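Local coordinates for protein sulfotransferase (Mus musculus, PDB 5X2B) that probably transfers sulfonate groups to acceptor molecules as a cytosolic sulfotransferase, and binds adenosine-3'-5'-diphosphate and calcium, at residues S63-G68 and R83-H88. Sequence-based numbering, arbitrary orientation.
Sequences SPIELG and RAIPTH
E66 takes two hydrogen bonds from consecutive residues, T87 and H88, one on each carboxylate oxygen. T87 OG1 donates to E66 OE1 at a very short 2.5 Å, and the same hydroxyl oxygen is also bonded to L89 N. The backbone N of H88 reaches E66 OE2 at 2.7 Å, tilted 36° out of the carboxylate plane. The E66 side chain arrives because CG sits between backbone N and carbonyl carbon (chi1 68°) and the chain is bent at chi2 (-88°), crossing T87 at about a right angle. Two donors, one on each oxygen, probably restrain the carboxylate's rotation. Replacing E66 with alanine removes both oxygens and would probably leave the H88 N-H and the T87 hydroxyl without these acceptors. H88, whose ND1 bonds S38 O, has its side chain about 5 Å from the bound adenosine-3'-5'-diphosphate.

In the backbone, I65 N donates to P86 O (3.0 Å), and the same oxygen receives a CA-H...O contact from P64 CA at 3.2 Å. The type I beta turn P64-L67, closed by L67 N to P64 O, lies in the loop between strand 59-61 and helix 72-77 and packs on strand 82-87, within the parallel sheet of the P-loop-like sulfotransferase fold.

Apolar contacts flank these bonds. I65 CB meets I85 CG2 at 3.7 Å. I65 and T87 lie side by side, with I65 CG2 3.4 Å from T87 OG1, beside the hydroxyl. P64 CD faces P86 CG at 4.3 Å.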
# COMPACT_ATOMS: atom_id res chain seq x y z
N SER F 63 6.96 -10.59 4.59
CA SER F 63 5.57 -10.59 5.01
C SER F 63 5.33 -9.31 5.80
O SER F 63 6.17 -8.91 6.58
CB SER F 63 5.34 -11.78 5.94
OG SER F 63 4.73 -11.36 7.15
N PRO F 64 4.16 -8.70 5.64
CA PRO F 64 4.02 -7.36 6.21
C PRO F 64 4.72 -7.31 7.52
O PRO F 64 4.65 -8.20 8.34
CB PRO F 64 2.53 -7.23 6.40
CG PRO F 64 1.99 -8.01 5.29
CD PRO F 64 2.88 -9.21 5.19
N ILE F 65 5.47 -6.26 7.71
CA ILE F 65 6.22 -6.24 8.90
C ILE F 65 5.28 -6.23 10.08
O ILE F 65 5.65 -6.68 11.16
CB ILE F 65 7.01 -5.00 9.00
CG1 ILE F 65 7.68 -4.97 10.36
CG2 ILE F 65 6.09 -3.82 8.89
CD1 ILE F 65 8.96 -4.21 10.33
N GLU F 66 4.09 -5.69 9.87
CA GLU F 66 3.20 -5.40 11.00
C GLU F 66 2.23 -6.53 11.18
O GLU F 66 1.27 -6.41 11.92
CB GLU F 66 2.44 -4.08 10.82
CG GLU F 66 1.39 -4.05 9.70
CD GLU F 66 1.96 -3.64 8.36
OE1 GLU F 66 3.19 -3.62 8.20
OE2 GLU F 66 1.14 -3.33 7.46
N LEU F 67 2.48 -7.63 10.50
CA LEU F 67 1.65 -8.78 10.69
C LEU F 67 2.31 -9.64 11.77
O LEU F 67 3.45 -10.08 11.59
CB LEU F 67 1.51 -9.51 9.36
CG LEU F 67 0.88 -10.89 9.36
CD1 LEU F 67 -0.57 -10.75 9.77
CD2 LEU F 67 0.99 -11.59 7.98
N GLY F 68 1.65 -9.81 12.93
CA GLY F 68 1.92 -10.94 13.84
C GLY F 68 2.39 -10.82 15.30
O GLY F 68 2.04 -9.87 16.01
N ARG F 83 16.21 -7.44 1.94
CA ARG F 83 14.86 -7.53 2.38
C ARG F 83 13.99 -6.46 1.77
O ARG F 83 14.28 -5.27 1.94
CB ARG F 83 14.89 -7.35 3.89
CG ARG F 83 15.61 -8.44 4.59
CD ARG F 83 15.26 -8.44 6.05
NE ARG F 83 15.56 -7.14 6.62
CZ ARG F 83 15.79 -6.94 7.90
NH1 ARG F 83 15.76 -7.96 8.73
NH2 ARG F 83 16.07 -5.73 8.35
N ALA F 84 12.92 -6.89 1.08
CA ALA F 84 11.77 -6.02 0.72
C ALA F 84 10.62 -6.22 1.70
O ALA F 84 10.04 -7.31 1.77
CB ALA F 84 11.28 -6.31 -0.67
N ILE F 85 10.33 -5.19 2.48
CA ILE F 85 9.42 -5.30 3.60
C ILE F 85 8.12 -4.52 3.34
O ILE F 85 8.10 -3.29 3.19
CB ILE F 85 10.09 -4.78 4.82
CG1 ILE F 85 11.43 -5.53 4.99
CG2 ILE F 85 9.16 -4.92 5.99
CD1 ILE F 85 12.42 -4.83 5.92
N PRO F 86 7.01 -5.27 3.22
CA PRO F 86 5.81 -4.53 2.88
C PRO F 86 5.13 -4.03 4.14
O PRO F 86 5.35 -4.66 5.18
CB PRO F 86 4.96 -5.58 2.17
CG PRO F 86 5.49 -6.90 2.65
CD PRO F 86 6.88 -6.71 2.98
N THR F 87 4.37 -2.93 4.06
CA THR F 87 3.70 -2.39 5.26
C THR F 87 2.56 -1.37 4.96
O THR F 87 2.52 -0.79 3.87
CB THR F 87 4.75 -1.74 6.21
OG1 THR F 87 4.16 -1.46 7.46
CG2 THR F 87 5.31 -0.45 5.62
N HIS F 88 1.65 -1.16 5.91
CA HIS F 88 0.68 -0.06 5.81
C HIS F 88 0.87 0.94 6.97
O HIS F 88 0.07 1.86 7.14
CB HIS F 88 -0.77 -0.57 5.75
CG HIS F 88 -1.06 -1.53 4.62
ND1 HIS F 88 -0.83 -1.22 3.30
CD2 HIS F 88 -1.59 -2.78 4.63
CE1 HIS F 88 -1.19 -2.25 2.54
NE2 HIS F 88 -1.66 -3.19 3.31